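Local coordinates for protein papain-like protease (Human betacoronavirus 2c EMC/2012, PDB 4RNA) that probably cleaves viral polyprotein as the papain-like cysteine protease of the MERS coronavirus, and carries a zinc ion bound by four cysteines, at residues 247-252 against 309-314; 278-283 against 293-298. All coordinates share one frame; numbering follows the deposited sequence.

Contact 1: 247-252 against 309-314; sequences LLSGTP and VTDVLF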
ATOM      1  N   LEU A 247     -12.753   5.074  17.093  1.00 27.50           N
ATOM      2  CA  LEU A 247     -13.167   5.247  15.686  1.00 26.88           C
ATOM      3  C   LEU A 247     -13.820   3.980  15.132  1.00 29.52           C
ATOM      4  O   LEU A 247     -13.228   2.855  15.147  1.00 27.39           O
ATOM      5  CB  LEU A 247     -11.907   5.595  14.870  1.00 30.86           C
ATOM      6  CG  LEU A 247     -11.897   5.494  13.361  1.00 39.66           C
ATOM      7  CD1 LEU A 247     -12.818   6.624  12.901  1.00 37.12           C
ATOM      8  CD2 LEU A 247     -10.455   5.713  12.826  1.00 36.36           C
ATOM      9  N   LEU A 248     -15.012   4.132  14.537  1.00 27.46           N
ATOM     10  CA  LEU A 248     -15.750   2.979  14.003  1.00 26.02           C
ATOM     11  C   LEU A 248     -15.961   3.146  12.525  1.00 33.71           C
ATOM     12  O   LEU A 248     -16.083   4.292  12.095  1.00 31.49           O
ATOM     13  CB  LEU A 248     -17.116   2.793  14.739  1.00 27.36           C
ATOM     14  CG  LEU A 248     -17.163   2.685  16.259  1.00 28.93           C
ATOM     15  CD1 LEU A 248     -18.581   2.591  16.826  1.00 27.90           C
ATOM     16  CD2 LEU A 248     -16.363   1.452  16.629  1.00 27.22           C
ATOM     17  N   SER A 249     -15.840   2.071  11.746  1.00 30.64           N
ATOM     18  CA  SER A 249     -15.983   2.190  10.296  1.00 29.21           C
ATOM     19  C   SER A 249     -16.810   1.102   9.702  1.00 28.52           C
ATOM     20  O   SER A 249     -16.723   0.004  10.067  1.00 27.46           O
ATOM     21  CB  SER A 249     -14.618   2.240   9.530  1.00 31.84           C
ATOM     22  OG  SER A 249     -13.742   3.115  10.185  1.00 43.15           O
ATOM     23  N   GLY A 250     -17.579   1.391   8.644  1.00 25.92           N
ATOM     24  CA  GLY A 250     -18.123   0.321   7.863  1.00 24.42           C
ATOM     25  C   GLY A 250     -18.328   0.891   6.448  1.00 28.67           C
ATOM     26  O   GLY A 250     -17.926   2.001   6.190  1.00 24.91           O
ATOM     27  N   THR A 251     -18.897   0.094   5.577  1.00 25.66           N
ATOM     28  CA  THR A 251     -19.068   0.450   4.170  1.00 32.91           C
ATOM     29  C   THR A 251     -20.157   1.465   4.202  1.00 30.31           C
ATOM     30  O   THR A 251     -20.900   1.588   5.199  1.00 29.67           O
ATOM     31  CB  THR A 251     -19.509  -0.796   3.329  1.00 31.67           C
ATOM     32  OG1 THR A 251     -20.668  -1.360   3.928  1.00 34.84           O
ATOM     33  CG2 THR A 251     -18.468  -1.877   3.338  1.00 33.15           C
ATOM     34  N   PRO A 252     -20.261   2.264   3.121  1.00 34.32           N
ATOM     35  CA  PRO A 252     -21.197   3.361   3.160  1.00 34.41           C
ATOM     36  C   PRO A 252     -22.582   2.867   3.520  1.00 36.83           C
ATOM     37  O   PRO A 252     -23.075   1.923   2.892  1.00 38.38           O
ATOM     38  CB  PRO A 252     -21.211   3.825   1.697  1.00 31.04           C
ATOM     39  CG  PRO A 252     -19.782   3.623   1.298  1.00 36.63           C
ATOM     40  CD  PRO A 252     -19.341   2.349   1.984  1.00 31.15           C
ATOM     41  N   VAL A 309     -22.925   6.954   5.735  1.00 30.24           N
ATOM     42  CA  VAL A 309     -21.869   7.089   6.700  1.00 29.59           C
ATOM     43  C   VAL A 309     -20.842   6.001   6.460  1.00 32.70           C
ATOM     44  O   VAL A 309     -21.209   4.812   6.191  1.00 31.42           O
ATOM     45  CB  VAL A 309     -22.489   6.996   8.074  1.00 33.02           C
ATOM     46  CG1 VAL A 309     -21.455   6.865   9.182  1.00 29.08           C
ATOM     47  CG2 VAL A 309     -23.402   8.180   8.354  1.00 29.14           C
ATOM     48  N   THR A 310     -19.572   6.357   6.704  1.00 31.54           N
ATOM     49  CA  THR A 310     -18.484   5.393   6.618  1.00 29.35           C
ATOM     50  C   THR A 310     -17.807   5.336   7.980  1.00 27.50           C
ATOM     51  O   THR A 310     -18.196   4.537   8.758  1.00 31.08           O
ATOM     52  CB  THR A 310     -17.488   5.735   5.498  1.00 32.10           C
ATOM     53  OG1 THR A 310     -17.066   7.128   5.555  1.00 32.20           O
ATOM     54  CG2 THR A 310     -18.079   5.427   4.120  1.00 29.91           C
ATOM     55  N   ASP A 311     -16.850   6.213   8.260  1.00 28.07           N
ATOM     56  CA  ASP A 311     -16.189   6.231   9.597  1.00 30.77           C
ATOM     57  C   ASP A 311     -16.951   7.117  10.595  1.00 33.38           C
ATOM     58  O   ASP A 311     -17.517   8.094  10.238  1.00 25.27           O
ATOM     59  CB  ASP A 311     -14.805   6.782   9.496  1.00 31.76           C
ATOM     60  CG  ASP A 311     -14.077   6.256   8.311  1.00 37.17           C
ATOM     61  OD1 ASP A 311     -13.760   5.022   8.352  1.00 41.04           O
ATOM     62  OD2 ASP A 311     -13.815   7.063   7.370  1.00 40.91           O
ATOM     63  N   VAL A 312     -16.917   6.809  11.882  1.00 21.29           N
ATOM     64  CA  VAL A 312     -17.617   7.637  12.874  1.00 22.20           C
ATOM     65  C   VAL A 312     -16.716   7.774  14.047  1.00 29.68           C
ATOM     66  O   VAL A 312     -16.172   6.747  14.466  1.00 26.00           O
ATOM     67  CB  VAL A 312     -18.977   6.986  13.348  1.00 25.63           C
ATOM     68  CG1 VAL A 312     -19.675   7.869  14.404  1.00 27.54           C
ATOM     69  CG2 VAL A 312     -19.940   6.708  12.175  1.00 27.04           C
ATOM     70  N   LEU A 313     -16.555   8.985  14.565  1.00 25.67           N
ATOM     71  CA  LEU A 313     -15.624   9.151  15.751  1.00 29.79           C
ATOM     72  C   LEU A 313     -16.372   9.380  17.073  1.00 26.85           C
ATOM     73  O   LEU A 313     -17.146  10.300  17.183  1.00 28.09           O
ATOM     74  CB  LEU A 313     -14.638  10.347  15.482  1.00 27.27           C
ATOM     75  CG  LEU A 313     -13.610  10.689  16.545  1.00 29.69           C
ATOM     76  CD1 LEU A 313     -12.778   9.415  16.948  1.00 26.77           C
ATOM     77  CD2 LEU A 313     -12.723  11.777  15.984  1.00 34.45           C
ATOM     78  N   PHE A 314     -15.984   8.673  18.155  1.00 30.28           N
ATOM     79  CA  PHE A 314     -16.648   8.813  19.385  1.00 30.48           C
ATOM     80  C   PHE A 314     -15.598   9.246  20.403  1.00 35.48           C
ATOM     81  O   PHE A 314     -14.398   9.048  20.171  1.00 29.34           O
ATOM     82  CB  PHE A 314     -17.276   7.459  19.841  1.00 32.68           C
ATOM     83  CG  PHE A 314     -18.532   7.082  19.105  1.00 28.29           C
ATOM     84  CD1 PHE A 314     -18.488   6.332  17.902  1.00 29.75           C
ATOM     85  CD2 PHE A 314     -19.795   7.464  19.629  1.00 32.38           C
ATOM     86  CE1 PHE A 314     -19.680   6.009  17.195  1.00 32.70           C
ATOM     87  CE2 PHE A 314     -20.983   7.163  18.922  1.00 33.52           C
ATOM     88  CZ  PHE A 314     -20.925   6.464  17.701  1.00 34.94           C
TER
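Leu-248 and Val-312 are the middle pair of two antiparallel strands, 245-250 and 304-315, that run side by side in the mixed beta sheet of the palm. This is a hydrogen-bonded pair: Leu-248 N reaches Val-312 O at 2.9 Å and nearly straight, and Val-312 N returns to Leu-248 O at 2.7 Å. With CG anti to its carbonyl carbon (chi1 -54°), Leu-248 brings CD1 to 3.6 Å from CE1 of Phe-314, the two side chains crossing at about a right angle. Leu-247 belongs to the other face, under helix 168-176, where it meets Leu-176; its CD1 also lies 3.9 Å from CB of Asp-311. Thr-310 holds the end of the pairing, where the partner strand turns a corner at Thr-251. Its carbonyl oxygen takes Gly-250 N at 3.2 Å from well above the carbonyl plane, and also accepts a bond from Gln-215, while its CG2 packs 3.8 Å from CG of Pro-252. On the face of Leu-247 a polar group is buried: Asp-311 bonds Ser-169 and Asn-269, and Ser-249, itself bonded to His-173, donates OG to the anti lone pair of Asp-311 OD1 at 2.6 Å.

Contact 2: 278-283 against 293-298; sequences VGHYVH and KFDSGT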
ATOM      1  N   VAL A 278     -18.002   5.852  -8.975  1.00117.21           N
ATOM      2  CA  VAL A 278     -17.556   5.736  -7.555  1.00108.18           C
ATOM      3  C   VAL A 278     -17.112   7.030  -6.775  1.00104.13           C
ATOM      4  O   VAL A 278     -16.022   7.076  -6.206  1.00109.79           O
ATOM      5  CB  VAL A 278     -16.615   4.494  -7.321  1.00100.97           C
ATOM      6  CG1 VAL A 278     -16.747   3.944  -5.904  1.00 87.34           C
ATOM      7  CG2 VAL A 278     -16.939   3.365  -8.292  1.00100.46           C
ATOM      8  N   GLY A 279     -17.954   8.074  -6.803  1.00 94.80           N
ATOM      9  CA  GLY A 279     -18.205   8.973  -5.639  1.00 73.09           C
ATOM     10  C   GLY A 279     -17.323  10.076  -5.045  1.00 63.13           C
ATOM     11  O   GLY A 279     -16.354  10.502  -5.650  1.00 56.66           O
ATOM     12  N   HIS A 280     -17.680  10.525  -3.832  1.00 53.30           N
ATOM     13  CA  HIS A 280     -17.141  11.733  -3.252  1.00 48.01           C
ATOM     14  C   HIS A 280     -17.221  11.719  -1.739  1.00 46.95           C
ATOM     15  O   HIS A 280     -18.256  11.345  -1.176  1.00 47.72           O
ATOM     16  CB  HIS A 280     -17.952  12.870  -3.840  1.00 53.44           C
ATOM     17  CG  HIS A 280     -17.596  14.193  -3.307  1.00 57.69           C
ATOM     18  ND1 HIS A 280     -16.331  14.640  -3.282  1.00 62.37           N
ATOM     19  CD2 HIS A 280     -18.382  15.186  -2.754  1.00 61.87           C
ATOM     20  CE1 HIS A 280     -16.305  15.858  -2.727  1.00 62.44           C
ATOM     21  NE2 HIS A 280     -17.568  16.194  -2.412  1.00 60.80           N
ATOM     22  N   TYR A 281     -16.132  12.090  -1.051  1.00 37.39           N
ATOM     23  CA  TYR A 281     -16.103  12.012   0.412  1.00 35.47           C
ATOM     24  C   TYR A 281     -16.422  13.367   1.005  1.00 33.49           C
ATOM     25  O   TYR A 281     -15.984  14.377   0.474  1.00 38.94           O
ATOM     26  CB  TYR A 281     -14.719  11.555   0.957  1.00 35.44           C
ATOM     27  CG  TYR A 281     -14.452  10.070   0.788  1.00 38.28           C
ATOM     28  CD1 TYR A 281     -14.837   9.161   1.776  1.00 38.66           C
ATOM     29  CD2 TYR A 281     -13.802   9.586  -0.333  1.00 34.11           C
ATOM     30  CE1 TYR A 281     -14.569   7.801   1.659  1.00 43.06           C
ATOM     31  CE2 TYR A 281     -13.547   8.233  -0.482  1.00 38.85           C
ATOM     32  CZ  TYR A 281     -13.934   7.345   0.522  1.00 42.84           C
ATOM     33  OH  TYR A 281     -13.700   5.987   0.413  1.00 47.03           O
ATOM     34  N   VAL A 282     -17.135  13.380   2.133  1.00 39.29           N
ATOM     35  CA  VAL A 282     -17.415  14.592   2.856  1.00 36.60           C
ATOM     36  C   VAL A 282     -17.151  14.332   4.332  1.00 32.17           C
ATOM     37  O   VAL A 282     -17.512  13.266   4.890  1.00 36.87           O
ATOM     38  CB  VAL A 282     -18.891  15.017   2.599  1.00 41.52           C
ATOM     39  CG1 VAL A 282     -19.253  16.325   3.319  1.00 41.97           C
ATOM     40  CG2 VAL A 282     -19.135  15.150   1.100  1.00 46.25           C
ATOM     41  N   HIS A 283     -16.517  15.297   5.000  1.00 28.59           N
ATOM     42  CA  HIS A 283     -16.208  15.136   6.417  1.00 25.93           C
ATOM     43  C   HIS A 283     -17.211  15.968   7.204  1.00 29.98           C
ATOM     44  O   HIS A 283     -17.441  17.127   6.847  1.00 32.05           O
ATOM     45  CB  HIS A 283     -14.797  15.618   6.736  1.00 25.47           C
ATOM     46  CG  HIS A 283     -14.447  15.529   8.229  1.00 24.99           C
ATOM     47  ND1 HIS A 283     -14.167  14.393   8.797  1.00 26.46           N
ATOM     48  CD2 HIS A 283     -14.373  16.504   9.218  1.00 23.98           C
ATOM     49  CE1 HIS A 283     -13.880  14.553  10.104  1.00 26.07           C
ATOM     50  NE2 HIS A 283     -14.005  15.863  10.388  1.00 29.59           N
ATOM     51  N   LYS A 293     -20.798  20.207   7.542  1.00 33.29           N
ATOM     52  CA  LYS A 293     -20.398  19.348   6.439  1.00 40.47           C
ATOM     53  C   LYS A 293     -19.286  20.049   5.681  1.00 38.81           C
ATOM     54  O   LYS A 293     -19.506  21.096   5.052  1.00 43.85           O
ATOM     55  CB  LYS A 293     -21.561  19.095   5.464  1.00 40.22           C
ATOM     56  CG  LYS A 293     -22.841  18.589   6.125  1.00 47.97           C
ATOM     57  CD  LYS A 293     -24.085  19.298   5.552  1.00 57.27           C
ATOM     58  CE  LYS A 293     -24.699  18.587   4.365  1.00 59.21           C
ATOM     59  NZ  LYS A 293     -26.133  19.029   4.238  1.00 67.19           N
ATOM     60  N   PHE A 294     -18.090  19.473   5.742  1.00 38.78           N
ATOM     61  CA  PHE A 294     -16.907  20.056   5.146  1.00 38.97           C
ATOM     62  C   PHE A 294     -16.629  19.313   3.871  1.00 39.89           C
ATOM     63  O   PHE A 294     -16.035  18.197   3.850  1.00 45.66           O
ATOM     64  CB  PHE A 294     -15.744  19.938   6.103  1.00 36.55           C
ATOM     65  CG  PHE A 294     -15.848  20.829   7.300  1.00 36.24           C
ATOM     66  CD1 PHE A 294     -15.412  22.153   7.224  1.00 36.27           C
ATOM     67  CD2 PHE A 294     -16.323  20.355   8.514  1.00 35.28           C
ATOM     68  CE1 PHE A 294     -15.493  22.991   8.323  1.00 37.79           C
ATOM     69  CE2 PHE A 294     -16.400  21.177   9.619  1.00 36.64           C
ATOM     70  CZ  PHE A 294     -15.971  22.503   9.534  1.00 40.00           C
ATOM     71  N   ASP A 295     -17.112  19.888   2.797  1.00 41.86           N
ATOM     72  CA  ASP A 295     -16.979  19.240   1.533  1.00 46.08           C
ATOM     73  C   ASP A 295     -15.826  19.904   0.803  1.00 52.17           C
ATOM     74  O   ASP A 295     -16.012  20.887   0.054  1.00 48.04           O
ATOM     75  CB  ASP A 295     -18.275  19.337   0.737  1.00 49.52           C
ATOM     76  CG  ASP A 295     -18.132  18.733  -0.646  1.00 57.03           C
ATOM     77  OD1 ASP A 295     -17.032  18.214  -0.949  1.00 63.32           O
ATOM     78  OD2 ASP A 295     -19.088  18.784  -1.445  1.00 65.33           O
ATOM     79  N   SER A 296     -14.626  19.369   1.052  1.00 48.59           N
ATOM     80  CA  SER A 296     -13.382  19.838   0.418  1.00 48.92           C
ATOM     81  C   SER A 296     -13.193  21.375   0.365  1.00 49.92           C
ATOM     82  O   SER A 296     -13.076  21.962  -0.725  1.00 47.26           O
ATOM     83  CB  SER A 296     -13.223  19.184  -0.966  1.00 53.14           C
ATOM     84  OG  SER A 296     -12.977  17.780  -0.834  1.00 48.58           O
ATOM     85  N   GLY A 297     -13.163  22.010   1.540  1.00 45.17           N
ATOM     86  CA  GLY A 297     -12.901  23.441   1.613  1.00 46.65           C
ATOM     87  C   GLY A 297     -14.166  24.252   1.336  1.00 52.86           C
ATOM     88  O   GLY A 297     -14.088  25.382   0.871  1.00 52.81           O
ATOM     89  N   THR A 298     -15.323  23.638   1.592  1.00 52.40           N
ATOM     90  CA  THR A 298     -16.665  24.246   1.527  1.00 54.70           C
ATOM     91  C   THR A 298     -17.329  23.812   2.851  1.00 58.72           C
ATOM     92  O   THR A 298     -16.962  22.750   3.384  1.00 55.70           O
ATOM     93  CB  THR A 298     -17.430  23.684   0.291  1.00 60.27           C
ATOM     94  OG1 THR A 298     -16.906  24.294  -0.897  1.00 64.79           O
ATOM     95  CG2 THR A 298     -18.971  23.915   0.363  1.00 66.43           C
TER
HETATM   96  O   HOH W   1     -14.245  16.361   1.494  1.00 44.38           O
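A histidine-carboxylate pair, His-280 with Asp-295, lies in this contact and is consistent with the histidine-aspartate part of the catalytic triad in papain-like cysteine peptidases. Each side chain has CG anti to its own backbone N, which carries the imidazole of His-280 and the carboxylate of Asp-295, in the loop just past strand 290-294, into contact. NE2 of His-280 donates to OD1 of Asp-295 over 2.6 Å. The oxygen lies close to the imidazole plane but is met from above the plane of the carboxylate, ring and carboxylate being turned 51° apart. The bond is bent, 133° at the hydrogen, because OD1 is shifted toward CE1 of the ring. Val-282 adds an apolar neighbour, its CG2 4.1 Å from CG of Asp-295.

The pair sits at the open end of a beta hairpin, strands 280-287 and 290-294. Its last antiparallel pair here is His-283 with Phe-294, where Phe-294 N gives a 2.7 Å bond to His-283 O and His-283 N a longer one to Phe-294 O. The same His-283 O lies in the plane of the Phe-294 ring, 3.8 Å from CD2 at its edge. Both side chains touch Met-120 of helix 115-122, and the His-283 imidazole is anchored by Asn-269 at ND1 and Arg-285 at NE2. Beyond Phe-294 the chain curls into a turn, tied by Asp-295 N to Thr-298 O. A water donates to Tyr-281 O at 2.8 Å and to Ser-296 OG at 3.0 Å, bridging the strand to that turn.

In the fold
Both contacts belong to one sheet, and contact 2 is nested in the chain segment that contact 1 closes; their centres are about 15 Å apart. Strand 267-272 lies between them, paired with 304-315 on one side and 280-287 on the other. Asn-269 of that strand joins them through its amide, bonding Asp-311 of contact 1 and His-283 of contact 2. Contact 1 is mainly an antiparallel strand pair, more buried and nearer the centre of the chain, with its polar group enclosed beneath helix 168-176. Contact 2 lies at the open end of a hairpin, where strand pairing gives way to a turn, with less buried surface, a bridging water and a partly exposed histidine-carboxylate pair.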